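Local coordinates for protein FprA (Mycobacterium tuberculosis, PDB 1LQT) that transfers electrons between NADPH and ferredoxin through a bound FAD and may supply electrons to P450 systems, at residues 365-368 and 369-372; 333-336 and 337-340; 242-245 and 246-250. One frame throughout, in Å; residues are numbered along the deposited sequence.

Contact 1. Residues 365-368 and 369-372. With FAD (flavin-adenine dinucleotide), chain H.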
loop_
_atom_site.group_PDB
_atom_site.type_symbol
_atom_site.label_atom_id
_atom_site.label_comp_id
_atom_site.label_asym_id
_atom_site.label_seq_id
_atom_site.Cartn_x
_atom_site.Cartn_y
_atom_site.Cartn_z
ATOM N N THR A 365 8.293 0.706 1.547
ATOM C CA THR A 365 8.436 2.123 1.841
ATOM C C THR A 365 8.665 2.918 0.556
ATOM O O THR A 365 9.180 2.438 -0.460
ATOM C CB THR A 365 9.477 2.429 2.893
ATOM O OG1 THR A 365 10.716 1.985 2.384
ATOM C CG2 THR A 365 9.261 1.708 4.216
ATOM N N GLY A 366 8.193 4.135 0.606
ATOM C CA GLY A 366 8.355 5.110 -0.434
ATOM C C GLY A 366 7.044 5.522 -1.063
ATOM O O GLY A 366 6.127 4.715 -1.241
ATOM N N VAL A 367 7.011 6.777 -1.476
ATOM C CA VAL A 367 5.913 7.321 -2.240
ATOM C C VAL A 367 5.889 6.675 -3.637
ATOM O O VAL A 367 6.828 6.004 -4.068
ATOM C CB VAL A 367 6.005 8.844 -2.348
ATOM C CG1 VAL A 367 5.816 9.483 -0.985
ATOM C CG2 VAL A 367 7.285 9.324 -2.981
ATOM N N ILE A 368 4.819 6.927 -4.349
ATOM C CA ILE A 368 4.651 6.331 -5.656
ATOM C C ILE A 368 5.872 6.520 -6.538
ATOM O O ILE A 368 6.346 5.580 -7.185
ATOM C CB ILE A 368 3.386 6.921 -6.310
ATOM C CG1 ILE A 368 2.145 6.421 -5.573
ATOM C CG2 ILE A 368 3.298 6.586 -7.781
ATOM C CD1 ILE A 368 0.906 7.287 -5.770
ATOM N N GLY A 369 6.392 7.741 -6.586
ATOM C CA GLY A 369 7.496 8.064 -7.469
ATOM C C GLY A 369 8.788 7.349 -7.194
ATOM O O GLY A 369 9.627 7.254 -8.074
ATOM N N THR A 370 8.972 6.834 -5.986
ATOM C CA THR A 370 10.196 6.100 -5.659
ATOM C C THR A 370 10.290 4.822 -6.471
ATOM O O THR A 370 11.363 4.267 -6.633
ATOM C CB THR A 370 10.318 5.742 -4.164
ATOM O OG1 THR A 370 9.251 4.871 -3.720
ATOM C CG2 THR A 370 10.301 6.988 -3.289
ATOM N N ASN A 371 9.167 4.356 -7.006
ATOM C CA ASN A 371 9.160 3.131 -7.792
ATOM C C ASN A 371 9.684 3.312 -9.209
ATOM O O ASN A 371 9.962 2.332 -9.890
ATOM C CB ASN A 371 7.747 2.561 -7.792
ATOM C CG ASN A 371 7.295 2.197 -6.400
ATOM O OD1 ASN A 371 7.797 1.241 -5.838
ATOM N ND2 ASN A 371 6.406 2.984 -5.835
ATOM N N LYS A 372 9.843 4.551 -9.642
ATOM C CA LYS A 372 10.228 4.799 -11.020
ATOM C C LYS A 372 11.708 4.438 -11.296
ATOM O O LYS A 372 11.980 3.655 -12.181
ATOM C CB LYS A 372 9.922 6.240 -11.398
ATOM C CG LYS A 372 10.153 6.544 -12.875
ATOM C CD LYS A 372 9.683 7.917 -13.252
ATOM C CE LYS A 372 9.947 8.207 -14.717
ATOM N NZ LYS A 372 9.410 9.546 -15.060
HETATM P PA FAD H . 1.304 -2.103 -5.358
HETATM O O1A FAD H . 0.873 -2.748 -4.102
HETATM O O2A FAD H . 0.851 -0.727 -5.679
HETATM O O5B FAD H . 0.858 -3.024 -6.587
HETATM C C5B FAD H . 0.995 -4.448 -6.500
HETATM C C4B FAD H . -0.003 -5.038 -7.489
HETATM O O4B FAD H . 0.318 -6.419 -7.633
HETATM C C3B FAD H . -1.462 -4.964 -7.024
HETATM O O3B FAD H . -2.320 -4.477 -8.031
HETATM C C2B FAD H . -1.760 -6.389 -6.637
HETATM O O2B FAD H . -3.117 -6.765 -6.676
HETATM C C1B FAD H . -0.883 -7.165 -7.628
HETATM N N9A FAD H . -0.570 -8.530 -7.227
HETATM C C8A FAD H . -0.105 -8.930 -6.004
HETATM N N7A FAD H . 0.104 -10.240 -5.954
HETATM C C5A FAD H . -0.280 -10.706 -7.196
HETATM C C6A FAD H . -0.302 -11.996 -7.732
HETATM N N6A FAD H . 0.120 -13.073 -7.089
HETATM N N1A FAD H . -0.734 -12.119 -9.018
HETATM C C2A FAD H . -1.113 -11.010 -9.709
HETATM N N3A FAD H . -1.113 -9.750 -9.258
HETATM C C4A FAD H . -0.687 -9.649 -7.995
HETATM N N1 FAD H . 2.311 7.032 -2.118
HETATM C C2 FAD H . 2.169 8.328 -2.515
HETATM O O2 FAD H . 2.953 8.837 -3.294
HETATM N N3 FAD H . 1.126 9.076 -1.993
HETATM C C4 FAD H . 0.167 8.575 -1.163
HETATM O O4 FAD H . -0.773 9.294 -0.757
HETATM C C4X FAD H . 0.289 7.228 -0.802
HETATM N N5 FAD H . -0.650 6.637 0.014
HETATM C C5X FAD H . -0.496 5.328 0.392
HETATM C C6 FAD H . -1.414 4.742 1.229
HETATM C C7 FAD H . -1.262 3.450 1.699
HETATM C C7M FAD H . -2.303 2.843 2.599
HETATM C C8 FAD H . -0.149 2.716 1.271
HETATM C C8M FAD H . 0.081 1.315 1.768
HETATM C C9 FAD H . 0.780 3.287 0.404
HETATM C C9A FAD H . 0.624 4.591 -0.046
HETATM N N10 FAD H . 1.556 5.192 -0.899
HETATM C C10 FAD H . 1.380 6.494 -1.295
HETATM C "C1'" FAD H . 2.727 4.441 -1.438
HETATM C "C2'" FAD H . 2.377 3.723 -2.741
HETATM O "O2'" FAD H . 1.147 3.067 -2.563
HETATM C "C3'" FAD H . 3.481 2.705 -3.084
HETATM O "O3'" FAD H . 4.726 3.364 -3.297
HETATM C "C4'" FAD H . 3.270 1.924 -4.381
HETATM O "O4'" FAD H . 1.890 1.657 -4.611
HETATM C "C5'" FAD H . 4.057 0.614 -4.350
HETATM O "O5'" FAD H . 3.953 0.085 -5.678
HETATM P P FAD H . 4.115 -1.449 -6.050
HETATM O O1P FAD H . 3.948 -1.478 -7.521
HETATM O O2P FAD H . 5.350 -2.065 -5.476
HETATM O O3P FAD H . 2.921 -2.207 -5.332
#

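Contact 2. Residues 333-336 and 337-340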
loop_
_atom_site.group_PDB
_atom_site.type_symbol
_atom_site.label_atom_id
_atom_site.label_comp_id
_atom_site.label_asym_id
_atom_site.label_seq_id
_atom_site.Cartn_x
_atom_site.Cartn_y
_atom_site.Cartn_z
ATOM N N PRO A 333 11.826 -17.573 -4.622
ATOM C CA PRO A 333 12.428 -17.451 -3.292
ATOM C C PRO A 333 11.838 -16.281 -2.519
ATOM O O PRO A 333 11.159 -15.422 -3.081
ATOM C CB PRO A 333 13.923 -17.225 -3.575
ATOM C CG PRO A 333 13.911 -16.567 -4.917
ATOM C CD PRO A 333 12.781 -17.210 -5.682
ATOM N N PHE A 334 12.115 -16.278 -1.226
ATOM C CA PHE A 334 11.544 -15.278 -0.333
ATOM C C PHE A 334 12.386 -15.192 0.914
ATOM O O PHE A 334 12.955 -16.175 1.366
ATOM C CB PHE A 334 10.139 -15.712 0.035
ATOM C CG PHE A 334 9.270 -14.620 0.638
ATOM C CD1 PHE A 334 8.780 -13.585 -0.138
ATOM C CD2 PHE A 334 8.911 -14.660 1.973
ATOM C CE1 PHE A 334 7.962 -12.606 0.418
ATOM C CE2 PHE A 334 8.056 -13.701 2.516
ATOM C CZ PHE A 334 7.600 -12.695 1.725
ATOM N N ASP A 335 12.486 -13.979 1.427
ATOM C CA ASP A 335 13.138 -13.710 2.686
ATOM C C ASP A 335 12.042 -13.444 3.712
ATOM O O ASP A 335 11.421 -12.393 3.707
ATOM C CB ASP A 335 14.077 -12.535 2.599
ATOM C CG ASP A 335 14.720 -12.217 3.927
ATOM O OD1 ASP A 335 15.464 -13.073 4.449
ATOM O OD2 ASP A 335 14.505 -11.117 4.478
ATOM N N ASP A 336 11.795 -14.399 4.592
ATOM C CA ASP A 336 10.741 -14.283 5.577
ATOM C C ASP A 336 10.864 -13.037 6.413
ATOM O O ASP A 336 9.891 -12.345 6.668
ATOM C CB ASP A 336 10.787 -15.512 6.496
ATOM C CG ASP A 336 9.769 -15.474 7.576
ATOM O OD1 ASP A 336 8.577 -15.411 7.223
ATOM O OD2 ASP A 336 10.053 -15.532 8.795
ATOM N N GLN A 337 12.050 -12.743 6.880
ATOM C CA GLN A 337 12.190 -11.649 7.812
ATOM C C GLN A 337 11.780 -10.322 7.219
ATOM O O GLN A 337 11.044 -9.566 7.821
ATOM C CB GLN A 337 13.601 -11.574 8.338
ATOM C CG GLN A 337 13.815 -10.454 9.327
ATOM C CD GLN A 337 15.092 -10.643 10.108
ATOM O OE1 GLN A 337 15.527 -11.770 10.297
ATOM N NE2 GLN A 337 15.667 -9.554 10.575
ATOM N N SER A 338 12.232 -10.043 6.012
ATOM C CA SER A 338 11.949 -8.764 5.369
ATOM C C SER A 338 10.659 -8.778 4.575
ATOM O O SER A 338 10.166 -7.722 4.192
ATOM C CB SER A 338 13.066 -8.339 4.429
ATOM O OG SER A 338 13.176 -9.209 3.322
ATOM N N GLY A 339 10.152 -9.958 4.247
ATOM C CA GLY A 339 9.010 -10.063 3.357
ATOM C C GLY A 339 9.276 -9.563 1.936
ATOM O O GLY A 339 8.371 -9.028 1.279
ATOM N N THR A 340 10.512 -9.758 1.470
ATOM C CA THR A 340 10.912 -9.415 0.116
ATOM C C THR A 340 11.450 -10.637 -0.602
ATOM O O THR A 340 11.798 -11.619 0.005
ATOM C CB THR A 340 11.940 -8.284 0.067
ATOM O OG1 THR A 340 13.173 -8.714 0.646
ATOM C CG2 THR A 340 11.492 -7.050 0.801
HETATM O O HOH W 1 14.294 -14.472 6.772
#

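Contact 3. Residues 242-245 and 246-250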
loop_
_atom_site.group_PDB
_atom_site.type_symbol
_atom_site.label_atom_id
_atom_site.label_comp_id
_atom_site.label_asym_id
_atom_site.label_seq_id
_atom_site.Cartn_x
_atom_site.Cartn_y
_atom_site.Cartn_z
ATOM N N GLY A 242 17.234 15.545 9.490
ATOM C CA GLY A 242 17.055 15.966 8.113
ATOM C C GLY A 242 16.022 17.057 7.977
ATOM O O GLY A 242 15.389 17.480 8.941
ATOM N N LYS A 243 15.843 17.508 6.741
ATOM C CA LYS A 243 14.910 18.605 6.453
ATOM C C LYS A 243 13.470 18.275 6.752
ATOM O O LYS A 243 12.739 19.116 7.263
ATOM C CB LYS A 243 15.049 19.090 5.001
ATOM C CG LYS A 243 16.381 19.773 4.721
ATOM C CD LYS A 243 16.549 20.173 3.239
ATOM C CE LYS A 243 17.788 21.054 3.031
ATOM N NZ LYS A 243 17.964 21.522 1.602
ATOM N N VAL A 244 13.035 17.076 6.405
ATOM C CA VAL A 244 11.653 16.685 6.668
ATOM C C VAL A 244 11.411 16.680 8.164
ATOM O O VAL A 244 10.399 17.178 8.625
ATOM C CB VAL A 244 11.344 15.330 6.040
ATOM C CG1 VAL A 244 9.973 14.830 6.488
ATOM C CG2 VAL A 244 11.408 15.475 4.508
ATOM N N CYS A 245 12.337 16.109 8.910
ATOM C CA CYS A 245 12.199 16.039 10.357
ATOM C C CYS A 245 12.103 17.452 10.949
ATOM O O CYS A 245 11.245 17.735 11.774
ATOM C CB CYS A 245 13.369 15.279 10.937
ATOM S SG CYS A 245 13.299 15.140 12.737
ATOM N N LYS A 246 12.971 18.330 10.491
ATOM C CA LYS A 246 12.911 19.709 10.942
ATOM C C LYS A 246 11.526 20.314 10.770
ATOM O O LYS A 246 10.964 20.934 11.689
ATOM C CB LYS A 246 13.938 20.525 10.151
ATOM C CG LYS A 246 13.876 22.039 10.356
ATOM C CD LYS A 246 15.015 22.773 9.623
ATOM C CE LYS A 246 14.993 24.271 9.940
ATOM N NZ LYS A 246 15.252 24.513 11.399
ATOM N N GLN A 247 10.965 20.128 9.575
ATOM C CA GLN A 247 9.652 20.671 9.279
ATOM C C GLN A 247 8.577 19.980 10.110
ATOM O O GLN A 247 7.655 20.617 10.598
ATOM C CB GLN A 247 9.336 20.618 7.776
ATOM C CG GLN A 247 10.299 21.409 6.921
ATOM C CD GLN A 247 10.369 22.862 7.317
ATOM O OE1 GLN A 247 9.341 23.508 7.517
ATOM N NE2 GLN A 247 11.585 23.392 7.409
ATOM N N ASN A 248 8.687 18.671 10.254
ATOM C CA ASN A 248 7.725 17.928 11.042
ATOM C C ASN A 248 7.669 18.471 12.470
ATOM O O ASN A 248 6.585 18.619 13.023
ATOM C CB ASN A 248 8.102 16.460 11.133
ATOM C CG ASN A 248 7.809 15.654 9.901
ATOM O OD1 ASN A 248 7.224 16.129 8.928
ATOM N ND2 ASN A 248 8.215 14.396 9.959
ATOM N N ILE A 249 8.828 18.697 13.081
ATOM C CA ILE A 249 8.836 19.105 14.477
ATOM C C ILE A 249 8.215 20.496 14.605
ATOM O O ILE A 249 7.510 20.761 15.569
ATOM C CB ILE A 249 10.247 19.002 15.073
ATOM C CG1 ILE A 249 10.729 17.553 15.106
ATOM C CG2 ILE A 249 10.316 19.603 16.477
ATOM C CD1 ILE A 249 9.775 16.540 15.664
ATOM N N LYS A 250 8.434 21.375 13.630
ATOM C CA LYS A 250 7.784 22.689 13.671
ATOM C C LYS A 250 6.267 22.531 13.697
ATOM O O LYS A 250 5.557 23.192 14.438
ATOM C CB LYS A 250 8.207 23.536 12.463
ATOM C CG LYS A 250 9.638 24.027 12.497
ATOM C CD LYS A 250 10.036 24.714 11.179
ATOM C CE LYS A 250 11.536 25.069 11.114
ATOM N NZ LYS A 250 11.885 25.766 9.817
#

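Contact 1. Residues 365-368 and 369-372
The T370 side chain folds back over V367, CG2 meeting V367 CG2 at 3.8 Å with the two side chains crossing at about a right angle. Its hydroxyl does the polar work: chi1 of 62° sets OG1 between the backbone N and the carbonyl carbon, from where it donates to V367 O at 2.7 Å, in the carbonyl plane. The T370 amide N reaches V367 O from above that plane at 3.0 Å, so a single residue grips this oxygen twice. The hydrogen bond from T370 N closes a type I beta turn from V367 to T370, which leads the cofactor-binding loop into helix 370-391. I368 O likewise takes two bonds from N371, one from the backbone N and one from ND2 at 2.9 Å, both arriving on the same face of its carbonyl plane. N371 ND2 also donates to FAD O3' at 3.1 Å. This ribityl hydroxyl donates onward to G366 O at 2.8 Å, while R362, bonded to N371 OD1, helps fix the amide's rotation. The I368 N points almost straight (173°) at flavin O2, 2.9 Å away, and could favour negative charge on this end of the reduced isoalloxazine. I368 CD1 packs 3.6 Å from flavin C2, and V367 CB also touches O2. G366 N is hydrogen-bonded to O3D of the bound 4-oxo-NADP derivative.

Contact 2. Residues 333-336 and 337-340
F334 lays its ring against the returning chain, with CZ 3.4 Å from G339 CA and CD1 3.6 Å from T340 O, both approached obliquely. With CG anti to the backbone N (chi1 -164°), the ring lies alongside the turn's far arm; it also touches P328. At D335 the backbone bonds in both directions. Its N donates to T340 O at 2.8 Å, and its O accepts from G339 N, also at 2.8 Å, although that hydrogen bond is bent, with an N-H...O angle of 131°. Because G339 and T340 both face D335, this is a G1 beta bulge, with G339 at positive phi; it closes a tight surface turn in the loop between strands 324-325 and 343-344. The D335 carboxylate lies over one side of the turn, beside S338. Its OD2 accepts from S338 OG at 2.6 Å through the anti lone pair and from S338 N at 2.9 Å, the amide lying above the carboxylate plane (45° out of it). D335 OD1 accepts a hydrogen bond from a water 3.0 Å away, which in turn accepts one from Q337 N at 2.8 Å. Two bonds on OD2, with the water on OD1, help hold the carboxylate's rotation. D336 O takes a weak bond from G339 N, while the D336 carboxylate leaves the turn to form a salt bridge with R325.

Contact 3. Residues 242-245 and 246-250
This is a local contact along the first two turns of helix 243-256, beside helix 209-214, with the V244 side chain about 9 Å from the bound NADP derivative at the nearest atoms, and backbone hydrogen bonds carry it. Each amide of K246 to I249 reaches the carbonyl four residues earlier. K246 N donates to G242 O at 3.0 Å and Q247 N to K243 O at 3.1 Å. N248 N then meets V244 O at 2.8 Å and I249 N meets C245 O at 2.9 Å. All four N-H...O angles lie between 160° and 165°, which shows regular alpha-helical geometry from the first turn onward. G242 stands at the N-cap position and is also the first residue past helix 235-241 to leave helical backbone angles, its positive phi marking the break between the two helices. N248 CG lies opposite the carbonyl carbon (chi1 -77°), which sets its amide alongside V244, the two side chains pointing the same way with V244 CG1 3.9 Å from N248 OD1. That amide finds its polar partners beyond the helix: OD1 is hydrogen-bonded to T209 OG1 and ND2 to F207 O, which ties this helix to the start of helix 209-214. On another side, C245 SG makes an apolar contact of 4.2 Å with I249 CG1, and both residues pack on A238 of the preceding helix and on L203. Such i to i+4 pairing after a glycine N-cap is the ordinary opening of an alpha-helix; this one comes before strand 265-270 of the six-stranded parallel, Rossmann-type sheet.

All three contacts are local, yet they differ in setting. Contact 1, centred about 11 Å from the middle of the chain, is partly buried and shares its polar atoms with FAD; contact 2 lies at the surface, and contact 3 is partly buried farther out, about 24 Å from the middle. Contacts 1 and 3 both open helices, but a beta turn with side-chain donors leads into one and a glycine N-cap into the other. Contact 2 holds no regular element and relies on a carboxylate, a bulge and a water. Their centres stand about 20 Å (1 and 2, 1 and 3) and 32 Å (2 and 3) apart, and none touches another.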